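Local coordinates for protein lovastatin nonaketide synthase, polyketide synthase component (Aspergillus terreus, PDB 7CPX) that builds the nonaketide backbone of lovastatin from malonyl-CoA as the large polyketide synthase of a homodimeric megasynthase, forming dihydromonacolin L with its partner enoyl reductase lovC, at residues 11-16 / 266-271; 204-209 / 248-253; 425-430 / 445-450. The protein carries 2 engineered substitutions. All coordinates share one frame; numbering follows the deposited sequence.

Contact 1 (11-16 / 266-271); sequences IVVVGS and IECVIR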
loop_
_atom_site.group_PDB
_atom_site.type_symbol
_atom_site.label_atom_id
_atom_site.label_comp_id
_atom_site.label_asym_id
_atom_site.label_seq_id
_atom_site.Cartn_x
_atom_site.Cartn_y
_atom_site.Cartn_z
ATOM N N ILE A 11 0.222 56.984 9.037
ATOM C CA ILE A 11 -0.897 56.065 9.050
ATOM C C ILE A 11 -1.284 55.801 10.499
ATOM O O ILE A 11 -0.523 56.074 11.430
ATOM C CB ILE A 11 -0.538 54.769 8.310
ATOM C CG1 ILE A 11 -0.112 55.091 6.877
ATOM C CG2 ILE A 11 -1.703 53.810 8.303
ATOM C CD1 ILE A 11 -1.115 55.914 6.097
ATOM N N VAL A 12 -2.492 55.285 10.697
ATOM C CA VAL A 12 -3.019 55.109 12.044
ATOM C C VAL A 12 -3.734 53.770 12.143
ATOM O O VAL A 12 -4.565 53.435 11.293
ATOM C CB VAL A 12 -3.956 56.271 12.423
ATOM C CG1 VAL A 12 -5.301 56.118 11.761
ATOM C CG2 VAL A 12 -4.107 56.361 13.916
ATOM N N VAL A 13 -3.400 53.004 13.179
ATOM C CA VAL A 13 -4.142 51.799 13.534
ATOM C C VAL A 13 -5.358 52.235 14.342
ATOM O O VAL A 13 -5.225 52.682 15.487
ATOM C CB VAL A 13 -3.282 50.815 14.330
ATOM C CG1 VAL A 13 -4.086 49.574 14.657
ATOM C CG2 VAL A 13 -2.029 50.448 13.568
ATOM N N VAL A 14 -6.542 52.098 13.743
ATOM C CA VAL A 14 -7.787 52.471 14.404
ATOM C C VAL A 14 -8.461 51.287 15.082
ATOM O O VAL A 14 -9.263 51.487 16.005
ATOM C CB VAL A 14 -8.767 53.101 13.401
ATOM C CG1 VAL A 14 -8.189 54.369 12.819
ATOM C CG2 VAL A 14 -9.093 52.122 12.284
ATOM N N GLY A 15 -8.173 50.068 14.647
ATOM C CA GLY A 15 -8.784 48.894 15.237
ATOM C C GLY A 15 -8.032 47.651 14.832
ATOM O O GLY A 15 -7.262 47.653 13.864
ATOM N N SER A 16 -8.266 46.581 15.586
ATOM C CA SER A 16 -7.563 45.335 15.337
ATOM C C SER A 16 -8.438 44.156 15.732
ATOM O O SER A 16 -9.301 44.261 16.608
ATOM C CB SER A 16 -6.235 45.282 16.100
ATOM O OG SER A 16 -6.439 45.438 17.493
ATOM N N ILE A 266 -8.507 55.651 17.818
ATOM C CA ILE A 266 -7.184 55.290 17.331
ATOM C C ILE A 266 -6.499 54.372 18.329
ATOM O O ILE A 266 -6.471 54.645 19.535
ATOM C CB ILE A 266 -6.345 56.554 17.074
ATOM C CG1 ILE A 266 -6.853 57.259 15.814
ATOM C CG2 ILE A 266 -4.876 56.187 16.967
ATOM C CD1 ILE A 266 -6.315 58.658 15.624
ATOM N N GLU A 267 -5.937 53.277 17.821
ATOM C CA GLU A 267 -5.124 52.385 18.635
ATOM C C GLU A 267 -3.671 52.839 18.676
ATOM O O GLU A 267 -3.034 52.793 19.733
ATOM C CB GLU A 267 -5.210 50.951 18.105
ATOM C CG GLU A 267 -6.585 50.325 18.223
ATOM C CD GLU A 267 -6.571 48.840 17.923
ATOM O OE1 GLU A 267 -5.534 48.341 17.438
ATOM O OE2 GLU A 267 -7.594 48.169 18.175
ATOM N N CYS A 268 -3.128 53.274 17.543
ATOM C CA CYS A 268 -1.771 53.811 17.532
ATOM C C CYS A 268 -1.544 54.509 16.201
ATOM O O CYS A 268 -2.429 54.554 15.348
ATOM C CB CYS A 268 -0.723 52.719 17.763
ATOM S SG CYS A 268 -0.626 51.483 16.457
ATOM N N VAL A 269 -0.342 55.047 16.030
ATOM C CA VAL A 269 0.038 55.775 14.827
ATOM C C VAL A 269 1.276 55.109 14.250
ATOM O O VAL A 269 2.357 55.170 14.842
ATOM C CB VAL A 269 0.299 57.258 15.121
ATOM C CG1 VAL A 269 1.163 57.868 14.035
ATOM C CG2 VAL A 269 -1.009 58.014 15.240
ATOM N N ILE A 270 1.127 54.489 13.082
ATOM C CA ILE A 270 2.262 53.992 12.314
ATOM C C ILE A 270 2.845 55.196 11.580
ATOM O O ILE A 270 2.348 55.603 10.526
ATOM C CB ILE A 270 1.857 52.875 11.351
ATOM C CG1 ILE A 270 1.201 51.731 12.124
ATOM C CG2 ILE A 270 3.069 52.366 10.595
ATOM C CD1 ILE A 270 0.710 50.607 11.251
ATOM N N ARG A 271 3.889 55.787 12.160
ATOM C CA ARG A 271 4.496 56.975 11.573
ATOM C C ARG A 271 5.203 56.644 10.267
ATOM O O ARG A 271 5.112 57.402 9.294
ATOM C CB ARG A 271 5.471 57.594 12.572
ATOM C CG ARG A 271 6.238 58.788 12.051
ATOM C CD ARG A 271 6.927 59.516 13.191
ATOM N NE ARG A 271 7.656 60.695 12.741
ATOM C CZ ARG A 271 8.070 61.668 13.540
ATOM N NH1 ARG A 271 7.813 61.654 14.837
ATOM N NH2 ARG A 271 8.752 62.686 13.023
#
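Val13 turns its side chain toward 266-271, and the two methyls meet different groups. CG1, anti to the backbone N (chi1 -179°), reaches 3.4 Å from Glu267 OE1, the valine and glutamate side chains crossing obliquely. CG2 of Val13, placed beside the backbone N, meets two groups: it lies 3.4 Å from Cys268 SG and 3.6 Å from Ile270 CD1, making a small apolar cluster on the face of the sheet that carries Val13, Cys268 and Ile270. Val12 and Val269 share the other face, though the position of Val12 CG2 is doubtful. The segments run antiparallel, their axes 153° apart, but the register slips at one point. Val13 O accepts from both Glu267 N and Cys268 N, the second bond being 3.0 Å long between N and O, so two residues face one: a classic beta bulge. Glu267, extended beyond CG, brings its carboxylate to Ser16, whose OG is 3.0 Å from both OE1 and OE2; one hydroxyl proton could serve either oxygen.

In the thiolase fold of the ketosynthase, strands 11-19 and 268-277 adjoin where the N-terminal and C-terminal halves meet. Val14 and Gly15 bond to Val252 of strand 247-255, Val269 bonds to Glu446 of strand 439-446, Ile11 and Ile270 lean on helix 183-196, and Ser16 and Cys268 on helix 369-386.

Contact 2 (204-209 / 248-253); sequences IAAGAN and VCSVVL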
loop_
_atom_site.group_PDB
_atom_site.type_symbol
_atom_site.label_atom_id
_atom_site.label_comp_id
_atom_site.label_asym_id
_atom_site.label_seq_id
_atom_site.Cartn_x
_atom_site.Cartn_y
_atom_site.Cartn_z
ATOM N N ILE A 204 -6.826 47.207 5.235
ATOM C CA ILE A 204 -6.578 46.120 6.170
ATOM C C ILE A 204 -5.162 45.617 5.939
ATOM O O ILE A 204 -4.787 45.281 4.813
ATOM C CB ILE A 204 -7.599 44.990 5.994
ATOM C CG1 ILE A 204 -9.005 45.465 6.364
ATOM C CG2 ILE A 204 -7.202 43.795 6.831
ATOM C CD1 ILE A 204 -9.137 45.989 7.774
ATOM N N ALA A 205 -4.362 45.603 6.997
ATOM C CA ALA A 205 -3.075 44.926 7.007
ATOM C C ALA A 205 -3.247 43.700 7.888
ATOM O O ALA A 205 -3.393 43.819 9.108
ATOM C CB ALA A 205 -1.968 45.839 7.526
ATOM N N ALA A 206 -3.273 42.531 7.270
ATOM C CA ALA A 206 -3.557 41.297 7.975
ATOM C C ALA A 206 -2.390 40.336 7.817
ATOM O O ALA A 206 -1.512 40.511 6.973
ATOM C CB ALA A 206 -4.850 40.654 7.461
ATOM N N GLY A 207 -2.392 39.319 8.663
ATOM C CA GLY A 207 -1.406 38.262 8.589
ATOM C C GLY A 207 -2.000 36.990 9.134
ATOM O O GLY A 207 -2.862 37.019 10.018
ATOM N N ALA A 208 -1.537 35.862 8.607
ATOM C CA ALA A 208 -2.093 34.574 9.000
ATOM C C ALA A 208 -1.015 33.507 8.930
ATOM O O ALA A 208 -0.443 33.272 7.862
ATOM C CB ALA A 208 -3.274 34.196 8.108
ATOM N N ASN A 209 -0.745 32.870 10.065
ATOM C CA ASN A 209 0.077 31.671 10.120
ATOM C C ASN A 209 -0.648 30.648 10.972
ATOM O O ASN A 209 -1.024 30.941 12.111
ATOM C CB ASN A 209 1.460 31.957 10.699
ATOM C CG ASN A 209 2.251 30.694 10.963
ATOM O OD1 ASN A 209 2.898 30.152 10.066
ATOM N ND2 ASN A 209 2.207 30.217 12.200
ATOM N N VAL A 248 -3.597 34.820 13.721
ATOM C CA VAL A 248 -4.248 35.528 12.628
ATOM C C VAL A 248 -4.565 36.925 13.136
ATOM O O VAL A 248 -5.393 37.090 14.040
ATOM C CB VAL A 248 -5.516 34.817 12.145
ATOM C CG1 VAL A 248 -6.125 35.571 10.979
ATOM C CG2 VAL A 248 -5.193 33.388 11.752
ATOM N N CYS A 249 -3.920 37.926 12.556
ATOM C CA CYS A 249 -4.079 39.309 12.975
ATOM C C CYS A 249 -4.649 40.123 11.829
ATOM O O CYS A 249 -4.378 39.841 10.661
ATOM C CB CYS A 249 -2.744 39.908 13.422
ATOM S SG CYS A 249 -2.867 41.586 14.080
ATOM N N SER A 250 -5.453 41.123 12.170
ATOM C CA SER A 250 -5.951 42.086 11.205
ATOM C C SER A 250 -5.894 43.459 11.846
ATOM O O SER A 250 -6.289 43.623 13.001
ATOM C CB SER A 250 -7.382 41.760 10.769
ATOM O OG SER A 250 -7.458 40.462 10.210
ATOM N N VAL A 251 -5.396 44.440 11.101
ATOM C CA VAL A 251 -5.208 45.790 11.606
ATOM C C VAL A 251 -5.788 46.758 10.587
ATOM O O VAL A 251 -5.363 46.772 9.427
ATOM C CB VAL A 251 -3.722 46.088 11.865
ATOM C CG1 VAL A 251 -3.453 47.571 11.824
ATOM C CG2 VAL A 251 -3.299 45.511 13.201
ATOM N N VAL A 252 -6.754 47.563 11.016
ATOM C CA VAL A 252 -7.339 48.576 10.148
ATOM C C VAL A 252 -6.432 49.799 10.175
ATOM O O VAL A 252 -6.195 50.384 11.237
ATOM C CB VAL A 252 -8.764 48.930 10.590
ATOM C CG1 VAL A 252 -9.419 49.856 9.581
ATOM C CG2 VAL A 252 -9.588 47.668 10.771
ATOM N N LEU A 253 -5.928 50.187 9.011
ATOM C CA LEU A 253 -4.993 51.286 8.866
ATOM C C LEU A 253 -5.641 52.397 8.056
ATOM O O LEU A 253 -6.347 52.137 7.076
ATOM C CB LEU A 253 -3.714 50.820 8.171
ATOM C CG LEU A 253 -2.910 49.738 8.884
ATOM C CD1 LEU A 253 -1.719 49.324 8.050
ATOM C CD2 LEU A 253 -2.456 50.244 10.228
#
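Ile204 and Val252 form a non-hydrogen-bonded pair near one end of two antiparallel strands whose axes run 172° apart. Strands 203-209 and 247-255 are neighbours in the N-terminal part of the thiolase-fold ketosynthase, with helices 97-113 and 183-196 packing against their side chains. The isoleucine can be traced outward atom by atom. Its CB stands on the face it shares with Ala206, Ala208, Val248, Ser250 and Val252. From there the chain forks. Ile204 CG2, anti to the backbone N, comes no closer than 4.4 Å to Ser250 CB on the facing strand. Ile204 CG1 takes the place beside the backbone N (chi1 -65°) and leads to the tip. There Ile204 CD1 settles 3.5 Å from Val252 CG2 and 3.9 Å from Val252 CA, against both a methyl group and the main chain of its partner. Trp170, in a loop, also touches this isoleucine.

On the opposite face Ala205 CB meets Leu253 CD1 at 3.5 Å, the leucine lying two residues past Val251, the direct partner of Ala205. Two hydrogen-bonded pairs fix this register. Ala205 N to Val251 O is nearly straight, 172° at the hydrogen and 2.9 Å between N and O, and the reverse bond from Val251 N is more bent; Gly207 and Cys249 exchange a second reciprocal set.

The chemistry is that of a buried, uncharged interface: the directional bonds come from backbone amides, Ala205 and Ala208 meet the branched Leu253 and Val248, Gly207 contributes backbone alone, and Ser250 OG, which Ala206 faces, is satisfied by Thr105 OG1.

Contact 3 (425-430 / 445-450); sequences QPRRAS and IEEYME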
loop_
_atom_site.group_PDB
_atom_site.type_symbol
_atom_site.label_atom_id
_atom_site.label_comp_id
_atom_site.label_asym_id
_atom_site.label_seq_id
_atom_site.Cartn_x
_atom_site.Cartn_y
_atom_site.Cartn_z
ATOM N N GLN A 425 6.302 64.713 23.469
ATOM C CA GLN A 425 6.796 63.671 22.581
ATOM C C GLN A 425 5.996 62.395 22.804
ATOM O O GLN A 425 5.981 61.880 23.930
ATOM C CB GLN A 425 8.270 63.402 22.827
ATOM C CG GLN A 425 8.903 62.494 21.785
ATOM C CD GLN A 425 9.945 61.566 22.375
ATOM O OE1 GLN A 425 11.021 62.002 22.779
ATOM N NE2 GLN A 425 9.626 60.279 22.431
ATOM N N PRO A 426 5.326 61.854 21.789
ATOM C CA PRO A 426 4.568 60.618 21.996
ATOM C C PRO A 426 5.487 59.446 22.282
ATOM O O PRO A 426 6.637 59.403 21.840
ATOM C CB PRO A 426 3.829 60.430 20.668
ATOM C CG PRO A 426 4.708 61.083 19.671
ATOM C CD PRO A 426 5.320 62.264 20.374
ATOM N N ARG A 427 4.966 58.484 23.041
ATOM C CA ARG A 427 5.671 57.224 23.209
ATOM C C ARG A 427 5.931 56.616 21.841
ATOM O O ARG A 427 5.037 56.573 20.992
ATOM C CB ARG A 427 4.851 56.264 24.068
ATOM C CG ARG A 427 4.685 56.699 25.511
ATOM C CD ARG A 427 4.001 55.622 26.329
ATOM N NE ARG A 427 2.569 55.544 26.061
ATOM C CZ ARG A 427 1.641 56.213 26.730
ATOM N NH1 ARG A 427 1.957 57.036 27.716
ATOM N NH2 ARG A 427 0.363 56.054 26.401
ATOM N N ARG A 428 7.162 56.162 21.619
ATOM C CA ARG A 428 7.570 55.640 20.323
ATOM C C ARG A 428 8.149 54.247 20.504
ATOM O O ARG A 428 9.023 54.038 21.351
ATOM C CB ARG A 428 8.590 56.561 19.652
ATOM C CG ARG A 428 8.940 56.147 18.234
ATOM C CD ARG A 428 9.837 57.165 17.551
ATOM N NE ARG A 428 9.222 58.487 17.484
ATOM C CZ ARG A 428 9.444 59.469 18.348
ATOM N NH1 ARG A 428 10.269 59.320 19.372
ATOM N NH2 ARG A 428 8.819 60.630 18.181
ATOM N N ALA A 429 7.662 53.306 19.705
ATOM C CA ALA A 429 8.155 51.943 19.660
ATOM C C ALA A 429 8.536 51.596 18.229
ATOM O O ALA A 429 8.185 52.297 17.275
ATOM C CB ALA A 429 7.105 50.956 20.185
ATOM N N SER A 430 9.266 50.496 18.083
ATOM C CA SER A 430 9.705 50.034 16.777
ATOM C C SER A 430 9.465 48.538 16.660
ATOM O O SER A 430 9.581 47.795 17.636
ATOM C CB SER A 430 11.180 50.352 16.545
ATOM O OG SER A 430 11.358 51.716 16.209
ATOM N N ILE A 445 6.176 53.115 15.347
ATOM C CA ILE A 445 4.827 53.293 15.859
ATOM C C ILE A 445 4.885 54.239 17.047
ATOM O O ILE A 445 5.917 54.371 17.710
ATOM C CB ILE A 445 4.193 51.943 16.252
ATOM C CG1 ILE A 445 4.348 50.949 15.099
ATOM C CG2 ILE A 445 2.726 52.123 16.604
ATOM C CD1 ILE A 445 3.746 49.599 15.365
ATOM N N GLU A 446 3.770 54.915 17.301
ATOM C CA GLU A 446 3.701 55.898 18.366
ATOM C C GLU A 446 2.297 55.896 18.948
ATOM O O GLU A 446 1.350 55.400 18.334
ATOM C CB GLU A 446 4.063 57.299 17.859
ATOM C CG GLU A 446 5.443 57.400 17.236
ATOM C CD GLU A 446 5.752 58.795 16.732
ATOM O OE1 GLU A 446 4.828 59.635 16.706
ATOM O OE2 GLU A 446 6.916 59.054 16.363
ATOM N N GLU A 447 2.177 56.440 20.153
ATOM C CA GLU A 447 0.862 56.655 20.732
ATOM C C GLU A 447 0.199 57.848 20.059
ATOM O O GLU A 447 0.857 58.836 19.726
ATOM C CB GLU A 447 0.967 56.895 22.237
ATOM C CG GLU A 447 1.607 58.224 22.617
ATOM C CD GLU A 447 1.589 58.470 24.110
ATOM O OE1 GLU A 447 0.647 57.995 24.779
ATOM O OE2 GLU A 447 2.514 59.140 24.616
ATOM N N TYR A 448 -1.110 57.755 19.852
ATOM C CA TYR A 448 -1.851 58.905 19.358
ATOM C C TYR A 448 -2.062 59.886 20.504
ATOM O O TYR A 448 -2.679 59.546 21.519
ATOM C CB TYR A 448 -3.185 58.478 18.755
ATOM C CG TYR A 448 -4.034 59.653 18.338
ATOM C CD1 TYR A 448 -3.543 60.606 17.458
ATOM C CD2 TYR A 448 -5.318 59.816 18.828
ATOM C CE1 TYR A 448 -4.307 61.687 17.077
ATOM C CE2 TYR A 448 -6.092 60.895 18.453
ATOM C CZ TYR A 448 -5.582 61.827 17.577
ATOM O OH TYR A 448 -6.348 62.906 17.200
ATOM N N MET A 449 -1.543 61.102 20.341
ATOM C CA MET A 449 -1.500 62.058 21.441
ATOM C C MET A 449 -2.883 62.540 21.858
ATOM O O MET A 449 -3.036 63.046 22.975
ATOM C CB MET A 449 -0.629 63.250 21.044
ATOM C CG MET A 449 0.817 62.877 20.758
ATOM S SD MET A 449 1.860 62.932 22.226
ATOM C CE MET A 449 2.057 64.700 22.422
ATOM N N GLU A 450 -3.888 62.392 21.001
ATOM C CA GLU A 450 -5.242 62.852 21.283
ATOM C C GLU A 450 -5.246 64.317 21.731
ATOM O O GLU A 450 -5.755 64.640 22.809
ATOM C CB GLU A 450 -5.901 61.969 22.332
ATOM C CG GLU A 450 -6.052 60.519 21.917
ATOM C CD GLU A 450 -6.623 59.655 23.023
ATOM O OE1 GLU A 450 -6.907 60.195 24.112
ATOM O OE2 GLU A 450 -6.785 58.437 22.803
#
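In Glu447, chi1 (70°) puts CG between the backbone N and the carbonyl carbon, and the chain runs on extended to a carboxylate that meets Arg427, where chi3 (-75°) bends the chain at NE. This is the open end of the beta hairpin formed by strands 428-435 and 439-446 in the C-terminal half of the ketosynthase. Glu447 OE2 accepts the backbone N-H of Arg427, with N and OE2 3.0 Å apart, on the anti side and out of the carboxylate plane. OE1 lies over one face of the Arg427 guanidinium and forms a salt bridge with NH2; the exact place of OE1 is doubtful. Arg428 and Glu446 instead lie side by side, pointing the same way. Glu446 OE2 meets Arg428 NE at 2.6 Å on the anti side, each partner tilted out of the other's plane, the two planes 75° apart. A weak bond joins Arg428 NH2 to the same oxygen. Arg271 also pairs with it; two arginines thus flank OE2, which would be expected to favour the charged carboxylate. Next along the strands Ala429 and Ile445 form a hydrogen-bonded pair, and both side chains touch helix 369-386. Pro426 and Met449 cross at about a right angle, with Pro426 CB 3.5 Å from Met449 SD.

All three contacts belong to one run of strands in the ketosynthase, with contact 1 in the middle. Its centre is about 12 Å from that of contact 2 and about 10 Å from that of contact 3. Strand 11-19 is the link to contact 2, where Leu253 CD2 packs 3.4 Å from Val13 CG2. Strand 268-277 makes the link to contact 3, with Cys268 SG 3.4 Å from Ile445 CG2. Contacts 2 and 3 do not touch, their nearest atoms being about 8 Å apart. Of the three, contact 2 lies nearest the predicted ketosynthase site, with Gly207 about 11 Å from the side chain of Cys181, whereas contacts 1 and 3 lie away from the annotated sites.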